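Local coordinates for polysaccharide deacetylase-like protein (Bacillus anthracis, PDB 4V33), which probably acts as a zinc-dependent polysaccharide deacetylase, carrying a fibronectin type III domain, and is one of two such proteins required for osmotic stability and cell-shape maintenance, at residues A[45-49]-A[131-136]; A[139-144]-A[193-199]. All coordinates share one frame; numbering follows the deposited sequence.

Contact 1 of 2, residues A[45-49]-A[131-136]; sequences EQGKI and IPLTKS
I131 meets Q46 through its CG2 methyl, which lies 3.5 Å from the amide nitrogen NE2 of Q46. That amide is held mainly from elsewhere: its OE1 takes a hydrogen bond from the backbone N of K69, and NE2 gives one to D70. NE2 also donates to a water, which in turn donates to P132 O and so ties the amide back to the second segment. Both direct hydrogen bonds across the contact end on L133 O. This carbonyl oxygen accepts two consecutive backbone N-H groups, E45 N at 2.8 Å and Q46 N at 3.0 Å; the first comes in nearly along the carbonyl axis (173°), the second from above the carbonyl plane. The leucine methyl CD2 packs 3.5 Å from Q46 CG; with chi1 of Q46 at 72°, that CG lies between the backbone N and the carbonyl carbon, where it meets the methyl while the extended chain beyond it carries the amide on to I131. L133 and T134 both face A121 on strand 115-124, a classic beta bulge in the edge strand 130-140 of the fibronectin type III sandwich, and segment 45-49 leads into strand 48-51 of the other sheet. T134 turns its CG2 methyl toward G47 and I49, 3.8 Å from I49 CG1, while its hydroxyl, anti to the backbone N (chi1 -174°), meets a water that also accepts a weak bond from E45 N. S136 closes the contact: its CB lies 3.9 Å from I49 CD1, and a water spans its OG and I49 O.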
loop_
_atom_site.group_PDB
_atom_site.type_symbol
_atom_site.label_atom_id
_atom_site.label_comp_id
_atom_site.label_asym_id
_atom_site.label_seq_id
_atom_site.Cartn_x
_atom_site.Cartn_y
_atom_site.Cartn_z
ATOM N N GLU A 45 9.201 0.377 30.685
ATOM C CA GLU A 45 9.296 0.326 32.140
ATOM C C GLU A 45 9.501 1.713 32.744
ATOM O O GLU A 45 8.900 2.040 33.762
ATOM C CB GLU A 45 10.410 -0.624 32.585
ATOM C CG GLU A 45 10.597 -0.700 34.092
ATOM C CD GLU A 45 10.412 -2.105 34.640
ATOM O OE1 GLU A 45 9.929 -2.982 33.892
ATOM O OE2 GLU A 45 10.752 -2.333 35.820
ATOM N N GLN A 46 10.352 2.527 32.124
ATOM C CA GLN A 46 10.493 3.922 32.547
ATOM C C GLN A 46 10.945 4.829 31.407
ATOM O O GLN A 46 11.601 4.386 30.457
ATOM C CB GLN A 46 11.442 4.058 33.745
ATOM C CG GLN A 46 12.897 3.836 33.398
ATOM C CD GLN A 46 13.838 4.126 34.554
ATOM O OE1 GLN A 46 14.160 5.281 34.838
ATOM N NE2 GLN A 46 14.294 3.072 35.223
ATOM N N GLY A 47 10.583 6.103 31.506
ATOM C CA GLY A 47 10.965 7.084 30.511
ATOM C C GLY A 47 9.996 7.170 29.350
ATOM O O GLY A 47 9.132 6.311 29.167
ATOM N N LYS A 48 10.135 8.229 28.565
ATOM C CA LYS A 48 9.302 8.426 27.392
ATOM C C LYS A 48 10.161 8.936 26.254
ATOM O O LYS A 48 10.929 9.881 26.419
ATOM C CB LYS A 48 8.175 9.419 27.688
ATOM C CG LYS A 48 7.181 8.937 28.735
ATOM C CD LYS A 48 6.324 7.790 28.209
ATOM C CE LYS A 48 5.293 8.284 27.202
ATOM N NZ LYS A 48 4.354 7.208 26.772
ATOM N N ILE A 49 10.043 8.282 25.107
ATOM C CA ILE A 49 10.730 8.711 23.905
ATOM C C ILE A 49 9.851 9.711 23.172
ATOM O O ILE A 49 8.660 9.472 22.979
ATOM C CB ILE A 49 11.005 7.519 22.978
ATOM C CG1 ILE A 49 11.975 6.541 23.647
ATOM C CG2 ILE A 49 11.542 7.997 21.633
ATOM C CD1 ILE A 49 12.065 5.201 22.948
ATOM N N ILE A 131 20.044 -0.318 32.169
ATOM C CA ILE A 131 18.705 -0.127 32.714
ATOM C C ILE A 131 17.705 -0.100 31.568
ATOM O O ILE A 131 17.801 0.749 30.684
ATOM C CB ILE A 131 18.599 1.234 33.441
ATOM C CG1 ILE A 131 19.677 1.367 34.517
ATOM C CG2 ILE A 131 17.198 1.438 34.028
ATOM C CD1 ILE A 131 19.482 0.442 35.710
ATOM N N PRO A 132 16.736 -1.024 31.575
ATOM C CA PRO A 132 15.698 -0.989 30.540
ATOM C C PRO A 132 14.879 0.290 30.668
ATOM O O PRO A 132 14.498 0.667 31.775
ATOM C CB PRO A 132 14.826 -2.207 30.867
ATOM C CG PRO A 132 15.662 -3.066 31.781
ATOM C CD PRO A 132 16.542 -2.125 32.534
ATOM N N LEU A 133 14.629 0.958 29.549
ATOM C CA LEU A 133 13.804 2.155 29.589
ATOM C C LEU A 133 12.467 1.896 28.901
ATOM O O LEU A 133 11.519 1.430 29.534
ATOM C CB LEU A 133 14.547 3.351 28.987
ATOM C CG LEU A 133 15.848 3.702 29.726
ATOM C CD1 LEU A 133 16.588 4.835 29.019
ATOM C CD2 LEU A 133 15.603 4.055 31.202
ATOM N N THR A 134 12.387 2.170 27.608
ATOM C CA THR A 134 11.114 2.044 26.914
ATOM C C THR A 134 11.309 1.844 25.411
ATOM O O THR A 134 12.435 1.877 24.910
ATOM C CB THR A 134 10.219 3.273 27.219
ATOM O OG1 THR A 134 8.911 3.089 26.660
ATOM C CG2 THR A 134 10.855 4.547 26.678
ATOM N N LYS A 135 10.209 1.611 24.706
ATOM C CA LYS A 135 10.241 1.375 23.271
ATOM C C LYS A 135 9.262 2.315 22.594
ATOM O O LYS A 135 8.265 2.720 23.196
ATOM C CB LYS A 135 9.851 -0.069 22.953
ATOM C CG LYS A 135 10.670 -1.128 23.667
ATOM C CD LYS A 135 10.154 -2.519 23.335
ATOM C CE LYS A 135 11.006 -3.601 23.985
ATOM N NZ LYS A 135 11.012 -3.492 25.468
ATOM N N SER A 136 9.556 2.665 21.347
ATOM C CA SER A 136 8.645 3.468 20.547
ATOM C C SER A 136 8.953 3.227 19.079
ATOM O O SER A 136 9.649 2.274 18.726
ATOM C CB SER A 136 8.796 4.954 20.887
ATOM O OG SER A 136 7.726 5.720 20.335
HETATM O O HOH W 1 7.109 1.434 28.230
HETATM O O HOH W 2 13.816 0.329 34.301
HETATM O O HOH W 3 7.726 8.400 20.574
#

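Contact 2 of 2, residues A[139-144]-A[193-199]; sequences TFEQKV and INKVNKP. With ACT (acetate ion), chain E.
Q142 NE2 gives both its hydrogens to main-chain carbonyls of the opposing loop, V196 O at 3.0 Å and I193 O at 2.9 Å. Both acceptors lie close to the plane of the amide; the bond to V196 is the straighter (162° at the hydrogen), and together they fix the rotation of the amide group. Q142 belongs to the linker that leaves the last strand of the fibronectin type III domain and enters the deacetylase domain, whose loop before strand 199-206 supplies the carbonyls. At the other end of the glutamine amide, OE1 takes a hydrogen from a water that accepts from K198 N.

N194 answers with its own side-chain amide. Its OD1 accepts Q142 N at 2.9 Å, in the carbonyl plane, while ND2 donates to E141 OE1 at 2.8 Å, reaching the carboxylate from above its plane, with the two flat groups 69° apart. With CG beside its own backbone N (chi1 -72°), the asparagine also lays its amide against T139, whose CG2 sits 3.5 Å from N194 CG. Deeper in, V144 and I193 cross at about a right angle, and P199 puts its ring carbons against the Q142 amide and V144. K198 points away from the linker, and its NZ donates to OXT of an acetate, probably from the crystallisation liquor, at 2.7 Å.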
loop_
_atom_site.group_PDB
_atom_site.type_symbol
_atom_site.label_atom_id
_atom_site.label_comp_id
_atom_site.label_asym_id
_atom_site.label_seq_id
_atom_site.Cartn_x
_atom_site.Cartn_y
_atom_site.Cartn_z
ATOM N N THR A 139 7.798 7.058 12.139
ATOM C CA THR A 139 7.487 6.693 10.764
ATOM C C THR A 139 7.701 7.845 9.792
ATOM O O THR A 139 7.079 8.901 9.911
ATOM C CB THR A 139 6.040 6.179 10.632
ATOM O OG1 THR A 139 5.878 5.001 11.434
ATOM C CG2 THR A 139 5.733 5.846 9.171
ATOM N N PHE A 140 8.602 7.628 8.838
ATOM C CA PHE A 140 8.783 8.535 7.714
ATOM C C PHE A 140 7.979 7.983 6.543
ATOM O O PHE A 140 8.370 6.995 5.923
ATOM C CB PHE A 140 10.277 8.657 7.367
ATOM C CG PHE A 140 11.076 9.368 8.429
ATOM C CD1 PHE A 140 11.598 8.672 9.504
ATOM C CD2 PHE A 140 11.263 10.738 8.368
ATOM C CE1 PHE A 140 12.310 9.331 10.491
ATOM C CE2 PHE A 140 11.974 11.400 9.351
ATOM C CZ PHE A 140 12.498 10.695 10.414
ATOM N N GLU A 141 6.843 8.616 6.265
ATOM C CA GLU A 141 5.864 8.071 5.321
ATOM C C GLU A 141 6.462 7.679 3.981
ATOM O O GLU A 141 7.193 8.456 3.365
ATOM C CB GLU A 141 4.718 9.061 5.088
ATOM C CG GLU A 141 3.816 9.273 6.291
ATOM C CD GLU A 141 3.058 8.018 6.699
ATOM O OE1 GLU A 141 2.904 7.107 5.861
ATOM O OE2 GLU A 141 2.618 7.944 7.870
ATOM N N GLN A 142 6.164 6.455 3.556
ATOM C CA GLN A 142 6.596 5.973 2.250
ATOM C C GLN A 142 5.558 6.241 1.179
ATOM O O GLN A 142 4.354 6.148 1.424
ATOM C CB GLN A 142 6.868 4.465 2.290
ATOM C CG GLN A 142 7.939 4.072 3.266
ATOM C CD GLN A 142 8.501 2.687 3.007
ATOM O OE1 GLN A 142 9.692 2.539 2.749
ATOM N NE2 GLN A 142 7.658 1.666 3.117
ATOM N N LYS A 143 6.035 6.558 -0.016
ATOM C CA LYS A 143 5.145 6.684 -1.162
ATOM C C LYS A 143 4.678 5.295 -1.585
ATOM O O LYS A 143 5.400 4.302 -1.433
ATOM C CB LYS A 143 5.842 7.406 -2.317
ATOM C CG LYS A 143 6.949 6.603 -2.986
ATOM C CD LYS A 143 7.772 7.474 -3.923
ATOM C CE LYS A 143 8.844 6.661 -4.635
ATOM N NZ LYS A 143 9.785 6.018 -3.677
ATOM N N VAL A 144 3.458 5.229 -2.104
ATOM C CA VAL A 144 2.864 3.960 -2.485
ATOM C C VAL A 144 2.267 4.098 -3.883
ATOM O O VAL A 144 1.204 4.683 -4.044
ATOM C CB VAL A 144 1.734 3.565 -1.510
ATOM C CG1 VAL A 144 1.147 2.221 -1.893
ATOM C CG2 VAL A 144 2.258 3.515 -0.064
ATOM N N ILE A 193 1.910 -0.554 4.967
ATOM C CA ILE A 193 2.645 0.166 3.918
ATOM C C ILE A 193 3.997 0.726 4.369
ATOM O O ILE A 193 4.911 0.850 3.554
ATOM C CB ILE A 193 1.807 1.283 3.249
ATOM C CG1 ILE A 193 1.340 2.308 4.282
ATOM C CG2 ILE A 193 0.631 0.681 2.482
ATOM C CD1 ILE A 193 0.787 3.582 3.658
ATOM N N ASN A 194 4.136 1.036 5.659
ATOM C CA ASN A 194 5.407 1.534 6.186
ATOM C C ASN A 194 6.236 0.447 6.863
ATOM O O ASN A 194 7.338 0.708 7.353
ATOM C CB ASN A 194 5.166 2.703 7.140
ATOM C CG ASN A 194 4.729 3.956 6.405
ATOM O OD1 ASN A 194 5.432 4.430 5.512
ATOM N ND2 ASN A 194 3.558 4.486 6.765
ATOM N N LYS A 195 5.711 -0.775 6.853
ATOM C CA LYS A 195 6.363 -1.902 7.520
ATOM C C LYS A 195 7.044 -2.856 6.535
ATOM O O LYS A 195 7.639 -3.855 6.949
ATOM C CB LYS A 195 5.341 -2.678 8.355
ATOM C CG LYS A 195 4.651 -1.839 9.423
ATOM C CD LYS A 195 3.697 -2.694 10.248
ATOM C CE LYS A 195 2.825 -1.840 11.161
ATOM N NZ LYS A 195 3.611 -1.097 12.169
ATOM N N VAL A 196 6.953 -2.539 5.247
ATOM C CA VAL A 196 7.533 -3.369 4.193
ATOM C C VAL A 196 8.387 -2.533 3.259
ATOM O O VAL A 196 8.247 -1.317 3.186
ATOM C CB VAL A 196 6.451 -4.087 3.353
ATOM C CG1 VAL A 196 5.550 -4.927 4.262
ATOM C CG2 VAL A 196 5.634 -3.078 2.514
ATOM N N ASN A 197 9.283 -3.199 2.548
ATOM C CA ASN A 197 10.134 -2.543 1.569
ATOM C C ASN A 197 9.375 -2.313 0.269
ATOM O O ASN A 197 8.681 -3.214 -0.211
ATOM C CB ASN A 197 11.357 -3.416 1.289
ATOM C CG ASN A 197 12.363 -2.744 0.382
ATOM O OD1 ASN A 197 12.679 -3.247 -0.699
ATOM N ND2 ASN A 197 12.878 -1.601 0.816
ATOM N N LYS A 198 9.510 -1.116 -0.290
ATOM C CA LYS A 198 8.943 -0.797 -1.602
ATOM C C LYS A 198 7.507 -1.288 -1.796
ATOM O O LYS A 198 7.235 -2.111 -2.677
ATOM C CB LYS A 198 9.844 -1.365 -2.702
ATOM C CG LYS A 198 11.248 -0.787 -2.709
ATOM C CD LYS A 198 12.039 -1.339 -3.892
ATOM C CE LYS A 198 13.471 -0.868 -3.862
ATOM N NZ LYS A 198 14.202 -1.345 -5.070
ATOM N N PRO A 199 6.581 -0.796 -0.967
ATOM C CA PRO A 199 5.174 -1.184 -1.111
ATOM C C PRO A 199 4.614 -0.761 -2.461
ATOM O O PRO A 199 4.962 0.302 -2.972
ATOM C CB PRO A 199 4.480 -0.389 0.006
ATOM C CG PRO A 199 5.387 0.798 0.234
ATOM C CD PRO A 199 6.772 0.215 0.092
HETATM C C ACT E . 13.629 0.245 -8.139
HETATM O O ACT E . 12.675 0.117 -8.934
HETATM O OXT ACT E . 13.316 0.439 -6.947
HETATM C CH3 ACT E . 15.058 0.172 -8.592
HETATM O O HOH W 4 10.839 0.906 1.023
#

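In the fold
Strand 130-140 serves both contacts, which follow one another along the chain with their centres about 25 Å apart. Contact 1 is a surface contact within the fibronectin type III domain, about 31 Å from the centre of the chain, where the two sheets of the sandwich meet near the modelled N-terminus. Contact 2 lies only about 8 Å from that centre, partly buried, and joins this domain to the deacetylase domain. Their chemistry differs accordingly: in contact 1 the direct hydrogen bonds are backbone to backbone, with methyl packing and bridging waters beside them, whereas every direct hydrogen bond between the two segments of contact 2 uses a side-chain amide, supported by aliphatic packing.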